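Local structure of leucine--tRNA ligase (Agrobacterium radiobacter, 5AH5) at residues 56-60 and 673-678; 560-566 and 605-611; 765-770 and 782-788. The protein probably catalyses the ATP-dependent attachment of leucine to tRNA(Leu) as a class I aminoacyl-tRNA synthetase, with a zinc ion bound and an editing domain inserted. One frame throughout, in Å; residues are numbered along the deposited sequence.

Contact 1: 56-60 and 673-678; sequences MGDTL and VERFHF. With nucleotides of chain D.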
loop_
_atom_site.group_PDB
_atom_site.type_symbol
_atom_site.label_atom_id
_atom_site.label_comp_id
_atom_site.label_asym_id
_atom_site.label_seq_id
_atom_site.Cartn_x
_atom_site.Cartn_y
_atom_site.Cartn_z
ATOM N N MET B 56 10.909 -4.834 7.219
ATOM C CA MET B 56 11.019 -5.390 5.827
ATOM C C MET B 56 11.710 -4.384 4.911
ATOM O O MET B 56 12.562 -4.761 4.084
ATOM C CB MET B 56 9.669 -5.751 5.245
ATOM C CG MET B 56 8.914 -6.872 5.956
ATOM S SD MET B 56 7.255 -7.194 5.271
ATOM C CE MET B 56 6.809 -8.453 6.465
ATOM N N GLY B 57 11.345 -3.102 5.069
ATOM C CA GLY B 57 11.952 -2.047 4.314
ATOM C C GLY B 57 13.373 -1.874 4.676
ATOM O O GLY B 57 14.179 -1.691 3.783
ATOM N N ASP B 58 13.723 -1.963 5.969
ATOM C CA ASP B 58 15.095 -1.803 6.324
ATOM C C ASP B 58 16.045 -2.931 5.776
ATOM O O ASP B 58 17.180 -2.683 5.430
ATOM C CB ASP B 58 15.277 -1.816 7.823
ATOM C CG ASP B 58 16.645 -1.287 8.231
ATOM O OD1 ASP B 58 17.030 -0.201 7.750
ATOM O OD2 ASP B 58 17.363 -1.949 9.013
ATOM N N THR B 59 15.588 -4.177 5.904
ATOM C CA THR B 59 16.281 -5.320 5.400
ATOM C C THR B 59 16.556 -5.161 3.914
ATOM O O THR B 59 17.703 -5.322 3.480
ATOM C CB THR B 59 15.516 -6.628 5.772
ATOM O OG1 THR B 59 15.647 -6.801 7.199
ATOM C CG2 THR B 59 16.137 -7.838 5.066
ATOM N N LEU B 60 15.527 -4.852 3.130
ATOM C CA LEU B 60 15.718 -4.646 1.752
ATOM C C LEU B 60 16.726 -3.498 1.512
ATOM O O LEU B 60 17.682 -3.625 0.749
ATOM C CB LEU B 60 14.373 -4.321 1.115
ATOM C CG LEU B 60 14.443 -3.993 -0.363
ATOM C CD1 LEU B 60 15.089 -5.137 -1.158
ATOM C CD2 LEU B 60 13.047 -3.760 -0.846
ATOM N N VAL B 673 15.321 -11.858 -0.685
ATOM C CA VAL B 673 15.127 -10.503 -0.109
ATOM C C VAL B 673 14.444 -9.645 -1.108
ATOM O O VAL B 673 13.479 -8.956 -0.759
ATOM C CB VAL B 673 16.406 -9.855 0.368
ATOM C CG1 VAL B 673 16.227 -8.351 0.700
ATOM C CG2 VAL B 673 16.932 -10.592 1.573
ATOM N N GLU B 674 14.878 -9.700 -2.351
ATOM C CA GLU B 674 14.274 -8.829 -3.327
ATOM C C GLU B 674 12.884 -9.216 -3.760
ATOM O O GLU B 674 12.180 -8.389 -4.338
ATOM C CB GLU B 674 15.233 -8.512 -4.477
ATOM C CG GLU B 674 15.163 -9.344 -5.692
ATOM C CD GLU B 674 16.421 -9.177 -6.571
ATOM O OE1 GLU B 674 17.106 -8.115 -6.500
ATOM O OE2 GLU B 674 16.724 -10.140 -7.323
ATOM N N ARG B 675 12.407 -10.422 -3.426
ATOM C CA ARG B 675 10.996 -10.685 -3.696
ATOM C C ARG B 675 10.185 -10.872 -2.399
ATOM O O ARG B 675 9.085 -11.449 -2.451
ATOM C CB ARG B 675 10.819 -11.862 -4.676
ATOM C CG ARG B 675 11.228 -13.191 -4.097
ATOM C CD ARG B 675 11.098 -14.355 -5.097
ATOM N NE ARG B 675 11.671 -15.543 -4.474
ATOM C CZ ARG B 675 11.237 -16.791 -4.656
ATOM N NH1 ARG B 675 10.219 -17.055 -5.459
ATOM N NH2 ARG B 675 11.834 -17.783 -4.011
ATOM N N PHE B 676 10.747 -10.407 -1.279
ATOM C CA PHE B 676 10.130 -10.448 0.050
ATOM C C PHE B 676 9.922 -11.834 0.669
ATOM O O PHE B 676 9.073 -11.985 1.561
ATOM C CB PHE B 676 8.786 -9.615 0.060
ATOM C CG PHE B 676 9.001 -8.109 0.198
ATOM C CD1 PHE B 676 9.782 -7.420 -0.719
ATOM C CD2 PHE B 676 8.382 -7.383 1.232
ATOM C CE1 PHE B 676 9.960 -6.038 -0.606
ATOM C CE2 PHE B 676 8.582 -6.010 1.390
ATOM C CZ PHE B 676 9.353 -5.325 0.469
ATOM N N HIS B 677 10.679 -12.831 0.209
ATOM C CA HIS B 677 10.727 -14.139 0.844
ATOM C C HIS B 677 11.776 -14.150 1.939
ATOM O O HIS B 677 12.736 -14.965 1.910
ATOM C CB HIS B 677 10.967 -15.212 -0.239
ATOM C CG HIS B 677 9.779 -15.422 -1.121
ATOM N ND1 HIS B 677 9.468 -16.649 -1.676
ATOM C CD2 HIS B 677 8.746 -14.603 -1.421
ATOM C CE1 HIS B 677 8.334 -16.544 -2.342
ATOM N NE2 HIS B 677 7.884 -15.310 -2.212
ATOM N N PHE B 678 11.564 -13.293 2.972
ATOM C CA PHE B 678 12.525 -13.113 4.023
ATOM C C PHE B 678 12.648 -14.358 4.826
ATOM O O PHE B 678 13.750 -14.662 5.351
ATOM C CB PHE B 678 12.150 -11.966 5.003
ATOM C CG PHE B 678 11.923 -10.666 4.318
ATOM C CD1 PHE B 678 12.986 -9.918 3.859
ATOM C CD2 PHE B 678 10.641 -10.224 4.093
ATOM C CE1 PHE B 678 12.771 -8.704 3.226
ATOM C CE2 PHE B 678 10.400 -9.024 3.444
ATOM C CZ PHE B 678 11.476 -8.262 3.004
ATOM P P A D 15 9.821 -20.262 -0.913
ATOM O OP1 A D 15 10.819 -19.228 -1.266
ATOM O OP2 A D 15 8.404 -19.947 -0.895
ATOM O "O5'" A D 15 10.019 -21.473 -1.939
ATOM C "C5'" A D 15 11.310 -22.079 -2.198
ATOM C "C4'" A D 15 11.135 -23.323 -3.075
ATOM O "O4'" A D 15 10.582 -24.437 -2.310
ATOM C "C3'" A D 15 10.157 -23.177 -4.238
ATOM O "O3'" A D 15 10.838 -22.688 -5.372
ATOM C "C2'" A D 15 9.780 -24.621 -4.552
ATOM O "O2'" A D 15 10.763 -25.294 -5.302
ATOM C "C1'" A D 15 9.765 -25.244 -3.166
ATOM N N9 A D 15 8.403 -25.283 -2.647
ATOM C C8 A D 15 7.706 -24.314 -1.962
ATOM N N7 A D 15 6.491 -24.672 -1.638
ATOM C C5 A D 15 6.389 -25.974 -2.114
ATOM C C6 A D 15 5.354 -26.924 -2.060
ATOM N N6 A D 15 4.178 -26.698 -1.478
ATOM N N1 A D 15 5.566 -28.124 -2.649
ATOM C C2 A D 15 6.753 -28.353 -3.214
ATOM N N3 A D 15 7.812 -27.551 -3.305
ATOM C C4 A D 15 7.556 -26.359 -2.739
ATOM P P U D 16 10.376 -21.329 -6.084
ATOM O OP1 U D 16 10.425 -20.240 -5.031
ATOM O OP2 U D 16 9.101 -21.587 -6.756
ATOM O "O5'" U D 16 11.606 -21.071 -7.061
ATOM C "C5'" U D 16 11.490 -21.178 -8.483
ATOM C "C4'" U D 16 11.137 -19.819 -9.041
ATOM O "O4'" U D 16 12.114 -18.840 -8.596
ATOM C "C3'" U D 16 11.157 -19.707 -10.554
ATOM O "O3'" U D 16 10.244 -18.677 -10.931
ATOM C "C2'" U D 16 12.642 -19.466 -10.824
ATOM O "O2'" U D 16 12.938 -18.866 -12.068
ATOM C "C1'" U D 16 13.021 -18.554 -9.650
ATOM N N1 U D 16 14.393 -18.641 -9.107
ATOM C C2 U D 16 14.730 -17.724 -8.120
ATOM O O2 U D 16 13.953 -16.879 -7.703
ATOM N N3 U D 16 16.011 -17.840 -7.638
ATOM C C4 U D 16 16.973 -18.752 -8.024
ATOM O O4 U D 16 18.082 -18.724 -7.488
ATOM C C5 U D 16 16.553 -19.664 -9.046
ATOM C C6 U D 16 15.309 -19.583 -9.541
#
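The Phe676 and Phe678 rings pack on helix 48-66, both of them touching Met56. One face of Phe676 carries the CZ corner of Phe678, and one face of Phe678 lies against Phe676 CA. The Met56 sulfur sits at the edge of Phe676, SD 5.3 Å from the ring centroid and 75° off its normal, and stands obliquely to Phe678 at a similar range, both Met-aromatic contacts. A Schellman motif ends helix 653-674 here: Phe676, with positive phi, is its C-prime residue, His677 N makes the 6-to-1 bond to Asp672 O, and Phe676 N bonds back to Val673 O. Through this helix end the anticodon-binding domain packs on the catalytic core, at helix 48-66, whose first turn lies in the predicted HIGH region. An extended chain beyond CG (chi2 177°) carries Met56 across both rings at about a right angle, its CG 3.6 Å from Phe678 CE2. Thr59 CG2 slides past the same ring, 3.9 Å from Phe678 CE1, while Thr59 OG1 is held by Pro717 O. Leu60 splits its branches: CD1 rests on Val673 CG1, and CD2 touches Phe676 CE1 at 3.8 Å. The Phe676 ring also stacks with Tyr560. Pointing the other way, Arg675 and His677 grip the tRNA backbone. The Arg675 guanidinium has U16 O2 of chain D over one face and His677 ND1 over the opposite face. Its NH1 and NH2 both donate to the in-plane U16 OP1 of chain D, NH2 at 3.0 Å. His677 ND1 donates to A15 OP1 of chain D at 2.9 Å, nearly straight at 170°.

Contact 2: 560-566 and 605-611; sequences YNQGMVN and YNAPINW. With LSS (5'-O-(L-leucylsulfamoyl)adenosine), chain I.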
loop_
_atom_site.group_PDB
_atom_site.type_symbol
_atom_site.label_atom_id
_atom_site.label_comp_id
_atom_site.label_asym_id
_atom_site.label_seq_id
_atom_site.Cartn_x
_atom_site.Cartn_y
_atom_site.Cartn_z
ATOM N N TYR B 560 3.894 -4.327 -1.828
ATOM C CA TYR B 560 3.834 -5.444 -0.959
ATOM C C TYR B 560 2.979 -5.111 0.283
ATOM O O TYR B 560 3.217 -4.111 0.992
ATOM C CB TYR B 560 5.242 -5.731 -0.526
ATOM C CG TYR B 560 6.114 -6.292 -1.652
ATOM C CD1 TYR B 560 5.980 -7.628 -2.092
ATOM C CD2 TYR B 560 7.028 -5.494 -2.290
ATOM C CE1 TYR B 560 6.785 -8.133 -3.111
ATOM C CE2 TYR B 560 7.826 -5.974 -3.329
ATOM C CZ TYR B 560 7.725 -7.302 -3.714
ATOM O OH TYR B 560 8.554 -7.747 -4.719
ATOM N N ASN B 561 2.022 -5.972 0.574
ATOM C CA ASN B 561 1.132 -5.840 1.708
ATOM C C ASN B 561 1.523 -6.747 2.869
ATOM O O ASN B 561 1.149 -7.934 2.857
ATOM C CB ASN B 561 -0.305 -6.206 1.285
ATOM C CG ASN B 561 -0.884 -5.297 0.238
ATOM O OD1 ASN B 561 -1.476 -5.777 -0.685
ATOM N ND2 ASN B 561 -0.798 -3.978 0.414
ATOM N N GLN B 562 2.305 -6.264 3.835
ATOM C CA GLN B 562 2.623 -7.064 5.005
ATOM C C GLN B 562 1.341 -7.568 5.706
ATOM O O GLN B 562 0.321 -6.862 5.776
ATOM C CB GLN B 562 3.558 -6.395 6.009
ATOM C CG GLN B 562 2.898 -5.401 7.034
ATOM C CD GLN B 562 2.213 -4.255 6.373
ATOM O OE1 GLN B 562 2.450 -3.982 5.203
ATOM N NE2 GLN B 562 1.335 -3.565 7.117
ATOM N N GLY B 563 1.435 -8.774 6.253
ATOM C CA GLY B 563 0.373 -9.329 7.075
ATOM C C GLY B 563 0.179 -8.625 8.404
ATOM O O GLY B 563 1.130 -8.057 8.990
ATOM N N MET B 564 -1.049 -8.715 8.889
ATOM C CA MET B 564 -1.440 -8.339 10.237
ATOM C C MET B 564 -0.573 -8.927 11.358
ATOM O O MET B 564 -0.204 -10.134 11.333
ATOM C CB MET B 564 -2.872 -8.842 10.392
ATOM C CG MET B 564 -3.582 -8.387 11.643
ATOM S SD MET B 564 -3.685 -6.596 11.786
ATOM C CE MET B 564 -3.786 -6.120 10.074
ATOM N N VAL B 565 -0.206 -8.099 12.341
ATOM C CA VAL B 565 0.249 -8.647 13.568
ATOM C C VAL B 565 -0.867 -8.542 14.607
ATOM O O VAL B 565 -1.347 -7.384 14.925
ATOM C CB VAL B 565 1.495 -8.013 14.093
ATOM C CG1 VAL B 565 1.995 -8.798 15.284
ATOM C CG2 VAL B 565 2.560 -7.944 13.022
ATOM N N ASN B 566 -1.220 -9.702 15.179
ATOM C CA ASN B 566 -2.340 -9.872 16.108
ATOM C C ASN B 566 -1.752 -10.245 17.429
ATOM O O ASN B 566 -0.500 -10.324 17.586
ATOM C CB ASN B 566 -3.279 -10.993 15.647
ATOM C CG ASN B 566 -3.995 -10.678 14.364
ATOM O OD1 ASN B 566 -4.605 -9.608 14.201
ATOM N ND2 ASN B 566 -3.977 -11.637 13.450
ATOM N N TYR B 605 5.668 -13.060 4.296
ATOM C CA TYR B 605 5.577 -11.631 4.534
ATOM C C TYR B 605 4.127 -11.144 4.575
ATOM O O TYR B 605 3.784 -10.251 5.352
ATOM C CB TYR B 605 6.397 -10.811 3.511
ATOM C CG TYR B 605 5.695 -10.639 2.230
ATOM C CD1 TYR B 605 5.837 -11.571 1.200
ATOM C CD2 TYR B 605 4.894 -9.565 1.995
ATOM C CE1 TYR B 605 5.179 -11.397 -0.022
ATOM C CE2 TYR B 605 4.219 -9.409 0.782
ATOM C CZ TYR B 605 4.350 -10.342 -0.200
ATOM O OH TYR B 605 3.663 -10.172 -1.398
ATOM N N ASN B 606 3.284 -11.697 3.710
ATOM C CA ASN B 606 1.910 -11.280 3.605
ATOM C C ASN B 606 0.910 -12.067 4.459
ATOM O O ASN B 606 -0.262 -11.781 4.365
ATOM C CB ASN B 606 1.463 -11.264 2.163
ATOM C CG ASN B 606 1.577 -12.656 1.493
ATOM O OD1 ASN B 606 2.017 -13.604 2.079
ATOM N ND2 ASN B 606 1.183 -12.726 0.271
ATOM N N ALA B 607 1.369 -12.948 5.352
ATOM C CA ALA B 607 0.463 -13.683 6.207
ATOM C C ALA B 607 0.484 -13.181 7.644
ATOM O O ALA B 607 1.517 -12.668 8.104
ATOM C CB ALA B 607 0.813 -15.173 6.203
ATOM N N PRO B 608 -0.604 -13.452 8.397
ATOM C CA PRO B 608 -0.735 -12.981 9.821
ATOM C C PRO B 608 0.216 -13.625 10.761
ATOM O O PRO B 608 0.583 -14.757 10.537
ATOM C CB PRO B 608 -2.186 -13.356 10.224
ATOM C CG PRO B 608 -2.885 -13.758 8.935
ATOM C CD PRO B 608 -1.875 -13.986 7.837
ATOM N N ILE B 609 0.684 -12.876 11.758
ATOM C CA ILE B 609 1.439 -13.384 12.872
ATOM C C ILE B 609 0.608 -13.210 14.127
ATOM O O ILE B 609 0.084 -12.078 14.385
ATOM C CB ILE B 609 2.774 -12.657 13.055
ATOM C CG1 ILE B 609 3.742 -13.016 11.939
ATOM C CG2 ILE B 609 3.426 -12.992 14.380
ATOM C CD1 ILE B 609 5.064 -12.290 11.922
ATOM N N ASN B 610 0.525 -14.274 14.935
ATOM C CA ASN B 610 0.008 -14.187 16.294
ATOM C C ASN B 610 1.129 -13.938 17.234
ATOM O O ASN B 610 1.883 -14.837 17.530
ATOM C CB ASN B 610 -0.842 -15.417 16.656
ATOM C CG ASN B 610 -2.101 -15.507 15.779
ATOM O OD1 ASN B 610 -2.511 -14.542 15.148
ATOM N ND2 ASN B 610 -2.623 -16.677 15.643
ATOM N N TRP B 611 1.246 -12.686 17.735
ATOM C CA TRP B 611 2.448 -12.288 18.420
ATOM C C TRP B 611 2.477 -12.866 19.826
ATOM O O TRP B 611 1.489 -12.751 20.536
ATOM C CB TRP B 611 2.582 -10.743 18.503
ATOM C CG TRP B 611 3.656 -10.341 19.419
ATOM C CD1 TRP B 611 3.546 -10.166 20.742
ATOM C CD2 TRP B 611 5.033 -10.111 19.091
ATOM N NE1 TRP B 611 4.785 -9.854 21.281
ATOM C CE2 TRP B 611 5.696 -9.800 20.267
ATOM C CE3 TRP B 611 5.750 -10.109 17.912
ATOM C CZ2 TRP B 611 7.030 -9.551 20.302
ATOM C CZ3 TRP B 611 7.081 -9.835 17.950
ATOM C CH2 TRP B 611 7.712 -9.579 19.113
HETATM C C1 LSS I . -1.410 4.682 8.242
HETATM N N1 LSS I . 0.215 -5.417 11.590
HETATM O O1 LSS I . -2.097 3.734 7.934
HETATM S S1 LSS I . -0.770 3.659 10.392
HETATM C C2 LSS I . 0.809 -5.131 10.434
HETATM N N2 LSS I . -0.747 4.760 9.382
HETATM O O2 LSS I . -0.719 -1.378 7.611
HETATM N N3 LSS I . 0.916 -3.873 9.952
HETATM O O3 LSS I . 1.258 0.066 6.342
HETATM C C4 LSS I . 0.402 -2.858 10.686
HETATM N N4 LSS I . -0.741 7.071 7.945
HETATM O O4 LSS I . 1.759 0.194 9.600
HETATM C C5 LSS I . -0.306 -3.105 11.856
HETATM O O5 LSS I . -0.105 2.370 9.724
HETATM C C6 LSS I . -0.417 -4.413 12.296
HETATM N N6 LSS I . -1.055 -4.653 13.472
HETATM C C7 LSS I . -0.607 6.548 4.878
HETATM N N7 LSS I . -0.746 -1.912 12.334
HETATM C C8 LSS I . -0.372 -0.944 11.454
HETATM C C9 LSS I . -0.648 5.499 5.992
HETATM N N9 LSS I . 0.354 -1.534 10.468
HETATM C CA LSS I . -1.340 5.863 7.318
HETATM C C10 LSS I . -2.030 6.751 4.334
HETATM C C11 LSS I . 0.439 6.081 3.805
HETATM O O1A LSS I . -2.055 3.160 10.903
HETATM C C21 LSS I . 0.924 -0.908 9.291
HETATM C C22 LSS I . -0.123 -0.371 8.378
HETATM C C23 LSS I . 0.652 0.642 7.533
HETATM C C24 LSS I . 1.677 1.125 8.539
HETATM C C25 LSS I . 1.240 2.402 9.258
HETATM O O2A LSS I . 0.109 3.925 11.510
HETATM O O HOH W 1 -1.125 -9.244 3.630
HETATM O O HOH W 2 1.771 -8.292 -1.107
#
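Gly563 N donates to Tyr605 O at 2.9 Å, in the carbonyl plane and on a lone pair, the first of four backbone bonds that tie the two segments. Ile609 N follows, 2.9 Å from Met564 O, then Asn566 N, 2.8 Å from Ile609 O; both are nearly collinear with the carbonyl they meet. The last, Trp611 N to Asn566 O at 2.9 Å, approaches from 48° above the carbonyl plane. Gly563 faces Ala607 O and the Asn606-Pro608 backbone, which leave no room for a side chain there. The other rim of 560-566 meets the leucyl-sulfamoyl adenosine: Val565 N donates to adenine N1 at 2.8 Å, and the N6 amino group donates back to Val565 O at 3.1 Å. Gln562 folds toward the same base, CG between backbone N and carbonyl carbon (chi1 83°), and NE2 reaches adenine N3 at 2.9 Å, with a weak second bond to ribose O2. Strands 565-566 and 609-610 form a two-stranded parallel sheet (Val565 with Ile609, Asn566 with Asn610), Val565 and Ile609 on one face, Asn566 and Asn610 on the other; Val565 CG1 lies alongside Trp611 CB just beyond the strand. The edge of Tyr560 is turned to the face of Tyr605, offset, with planes at 81°. One water donates to both Asn561 O and Asn606 O; another joins Asn561 N to Tyr605 OH. Farther out, Arg52 of helix 48-66, which starts within the predicted HIGH region, donates to Ala607 O, and Gln573 NE2, in a KQSKS stretch, to Asn566 O. Reading the adenine rim with backbone amide and carbonyl, between HIGH and KMSKS elements, is typical of the class I nucleotide site, KQSKS being the probable counterpart of KMSKS.

Contact 3: 765-770 and 782-788; sequences IRTMTI and TVLALPE. With SO4 (sulfate ion), chain K; nucleotides of chain D.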
loop_
_atom_site.group_PDB
_atom_site.type_symbol
_atom_site.label_atom_id
_atom_site.label_comp_id
_atom_site.label_asym_id
_atom_site.label_seq_id
_atom_site.Cartn_x
_atom_site.Cartn_y
_atom_site.Cartn_z
ATOM N N ILE B 765 12.478 -43.011 -9.160
ATOM C CA ILE B 765 12.973 -44.315 -8.787
ATOM C C ILE B 765 14.058 -44.201 -7.683
ATOM O O ILE B 765 13.985 -44.894 -6.704
ATOM C CB ILE B 765 13.528 -45.041 -10.052
ATOM C CG1 ILE B 765 12.449 -45.107 -11.163
ATOM C CG2 ILE B 765 13.947 -46.444 -9.689
ATOM C CD1 ILE B 765 11.063 -45.591 -10.689
ATOM N N ARG B 766 15.048 -43.326 -7.833
ATOM C CA ARG B 766 16.180 -43.207 -6.877
ATOM C C ARG B 766 17.042 -42.048 -7.366
ATOM O O ARG B 766 16.736 -41.410 -8.366
ATOM C CB ARG B 766 17.041 -44.474 -6.812
ATOM C CG ARG B 766 17.689 -44.882 -8.138
ATOM C CD ARG B 766 18.699 -46.005 -7.954
ATOM N NE ARG B 766 19.931 -45.480 -7.356
ATOM C CZ ARG B 766 21.044 -46.162 -7.129
ATOM N NH1 ARG B 766 21.166 -47.462 -7.409
ATOM N NH2 ARG B 766 22.066 -45.505 -6.609
ATOM N N THR B 767 18.124 -41.791 -6.689
ATOM C CA THR B 767 19.110 -40.834 -7.132
ATOM C C THR B 767 20.405 -41.564 -7.380
ATOM O O THR B 767 20.601 -42.679 -6.926
ATOM C CB THR B 767 19.404 -39.733 -6.074
ATOM O OG1 THR B 767 20.008 -40.320 -4.905
ATOM C CG2 THR B 767 18.184 -39.032 -5.654
ATOM N N MET B 768 21.278 -40.871 -8.076
ATOM C CA MET B 768 22.527 -41.363 -8.576
ATOM C C MET B 768 23.496 -40.163 -8.396
ATOM O O MET B 768 23.148 -39.022 -8.666
ATOM C CB MET B 768 22.270 -41.679 -10.050
ATOM C CG MET B 768 23.420 -42.015 -10.922
ATOM S SD MET B 768 22.935 -42.018 -12.652
ATOM C CE MET B 768 22.418 -40.351 -13.004
ATOM N N THR B 769 24.675 -40.425 -7.887
ATOM C CA THR B 769 25.736 -39.421 -7.783
ATOM C C THR B 769 26.723 -39.625 -8.905
ATOM O O THR B 769 27.242 -40.738 -9.069
ATOM C CB THR B 769 26.434 -39.570 -6.441
ATOM O OG1 THR B 769 25.433 -39.434 -5.442
ATOM C CG2 THR B 769 27.490 -38.493 -6.218
ATOM N N ILE B 770 26.968 -38.583 -9.691
ATOM C CA ILE B 770 27.915 -38.669 -10.801
ATOM C C ILE B 770 28.838 -37.445 -10.778
ATOM O O ILE B 770 28.442 -36.430 -10.265
ATOM C CB ILE B 770 27.189 -38.645 -12.169
ATOM C CG1 ILE B 770 26.067 -37.614 -12.169
ATOM C CG2 ILE B 770 26.632 -40.035 -12.472
ATOM C CD1 ILE B 770 25.616 -37.168 -13.528
ATOM N N THR B 782 25.419 -44.793 -17.383
ATOM C CA THR B 782 25.468 -44.970 -15.929
ATOM C C THR B 782 24.081 -45.229 -15.308
ATOM O O THR B 782 23.939 -46.114 -14.436
ATOM C CB THR B 782 26.150 -43.767 -15.247
ATOM O OG1 THR B 782 27.439 -43.624 -15.838
ATOM C CG2 THR B 782 26.309 -43.974 -13.697
ATOM N N VAL B 783 23.083 -44.517 -15.791
ATOM C CA VAL B 783 21.682 -44.661 -15.337
ATOM C C VAL B 783 21.139 -46.069 -15.676
ATOM O O VAL B 783 20.496 -46.704 -14.851
ATOM C CB VAL B 783 20.711 -43.586 -15.922
ATOM C CG1 VAL B 783 19.306 -43.766 -15.385
ATOM C CG2 VAL B 783 21.149 -42.184 -15.553
ATOM N N LEU B 784 21.407 -46.548 -16.880
ATOM C CA LEU B 784 20.856 -47.829 -17.353
ATOM C C LEU B 784 21.475 -48.971 -16.613
ATOM O O LEU B 784 20.852 -49.988 -16.488
ATOM C CB LEU B 784 20.997 -48.035 -18.866
ATOM C CG LEU B 784 20.221 -47.002 -19.677
ATOM C CD1 LEU B 784 20.561 -47.116 -21.161
ATOM C CD2 LEU B 784 18.753 -47.129 -19.400
ATOM N N ALA B 785 22.654 -48.754 -16.073
ATOM C CA ALA B 785 23.320 -49.704 -15.225
ATOM C C ALA B 785 22.849 -49.784 -13.794
ATOM O O ALA B 785 23.102 -50.774 -13.172
ATOM C CB ALA B 785 24.822 -49.427 -15.241
ATOM N N LEU B 786 22.126 -48.808 -13.259
ATOM C CA LEU B 786 21.628 -48.934 -11.905
ATOM C C LEU B 786 20.726 -50.160 -11.734
ATOM O O LEU B 786 19.911 -50.450 -12.606
ATOM C CB LEU B 786 20.831 -47.704 -11.508
ATOM C CG LEU B 786 21.575 -46.374 -11.619
ATOM C CD1 LEU B 786 20.584 -45.235 -11.401
ATOM C CD2 LEU B 786 22.723 -46.342 -10.600
ATOM N N PRO B 787 20.847 -50.868 -10.606
ATOM C CA PRO B 787 20.054 -52.087 -10.511
ATOM C C PRO B 787 18.569 -51.931 -10.640
ATOM O O PRO B 787 17.884 -52.786 -11.229
ATOM C CB PRO B 787 20.380 -52.600 -9.096
ATOM C CG PRO B 787 21.781 -52.182 -8.883
ATOM C CD PRO B 787 21.955 -50.863 -9.623
ATOM N N GLU B 788 18.061 -50.874 -10.025
ATOM C CA GLU B 788 16.670 -50.563 -10.014
ATOM C C GLU B 788 16.173 -50.270 -11.408
ATOM O O GLU B 788 15.069 -50.651 -11.763
ATOM C CB GLU B 788 16.415 -49.311 -9.159
ATOM C CG GLU B 788 16.452 -49.532 -7.673
ATOM C CD GLU B 788 17.855 -49.349 -7.086
ATOM O OE1 GLU B 788 18.861 -49.126 -7.850
ATOM O OE2 GLU B 788 17.935 -49.459 -5.858
HETATM S S SO4 K . 24.799 -43.322 -5.481
HETATM O O1 SO4 K . 23.346 -43.336 -5.159
HETATM O O2 SO4 K . 25.127 -43.403 -6.938
HETATM O O3 SO4 K . 25.479 -44.392 -4.707
HETATM O O4 SO4 K . 25.299 -42.021 -4.973
ATOM P P U D 20 12.426 -32.081 -8.145
ATOM O OP1 U D 20 10.989 -32.144 -7.788
ATOM O OP2 U D 20 13.318 -31.117 -7.534
ATOM O "O5'" U D 20 13.113 -33.497 -7.967
ATOM C "C5'" U D 20 12.441 -34.684 -8.415
ATOM C "C4'" U D 20 12.380 -35.664 -7.280
ATOM O "O4'" U D 20 13.740 -36.014 -6.916
ATOM C "C3'" U D 20 11.710 -35.155 -6.005
ATOM O "O3'" U D 20 10.956 -36.203 -5.396
ATOM C "C2'" U D 20 12.902 -34.762 -5.129
ATOM O "O2'" U D 20 12.644 -34.791 -3.752
ATOM C "C1'" U D 20 13.933 -35.821 -5.528
ATOM N N1 U D 20 15.324 -35.399 -5.316
ATOM C C2 U D 20 16.079 -36.085 -4.397
ATOM O O2 U D 20 15.661 -37.047 -3.794
ATOM N N3 U D 20 17.360 -35.619 -4.236
ATOM C C4 U D 20 17.951 -34.555 -4.884
ATOM O O4 U D 20 19.123 -34.274 -4.645
ATOM C C5 U D 20 17.110 -33.897 -5.827
ATOM C C6 U D 20 15.847 -34.318 -5.993
#
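Segment 765-770 of strand 763-771 runs antiparallel to the end of helix 776-785 and the start of helix 787-792, CA atoms 7.4 Å apart at Ile765 and Glu788 and 8.5 Å at Ile770 and Thr782. From Arg766 on, alternate residues face the helices; Ile765 does so as well, where neighbouring Ile765 and Arg766 both pair with Val758, as in a classic beta bulge. Met768 bends at chi3 (62°) and lays its methyl against Val783, a tight contact of 3.4 Å between CE and CG2. Its SD also touches Thr782 CG2, and Met768 CB meets Leu786 CD1. Ile770 CG2 reaches the same Thr782 methyl, while Ile765 CG2 slides past Glu788 CB at 3.8 Å. This is one edge strand of a four-stranded mixed sheet, against which the helices between its two hairpins pack; Val783 continues inward to Ile809 and Leu811. As in other bacterial leucyl-tRNA synthetases, the small C-terminal domain meets the tRNA, and Thr767 CG2 on the strand's other side touches U20 of chain D. Arg766 forms the polar end. Leu786 CD2 lies over one face of its guanidinium, whose NE and NH2 both donate in its plane to Thr767 O, NE at 2.9 Å, which should fix its rotation. NH1 is thereby aimed at Glu788 OE1, a salt bridge of 2.9 Å on the syn side but 28° out of the carboxylate plane, the flat groups almost perpendicular. NH2 makes a weak bond to O1 of a sulfate, probably from the crystallisation liquor; Thr769 N bonds sulfate O2, and Thr769 OG1 donates to sulfate O4 at 2.6 Å.

Contacts 1 and 2 adjoin, the first buried and the second partly buried, their centres 14 Å apart: the Schellman turn at 673-678 touches the tyrosines of contact 2, and Met56 also reaches Tyr605. Helix 48-66 supplies one side of contact 1 and backs contact 2, so the same helix serves the domain junction and the adenosine site. Contact 3 stands apart, its nearest atoms about 22 Å from contact 1, in the peripheral C-terminal domain and partly exposed. Chemistry follows place. Contact 1 is apolar across its segments, with polar groups turned outward to RNA; contact 2 is built on backbone bonds shared with a ligand; contact 3 combines a small apolar patch with a salt bridge.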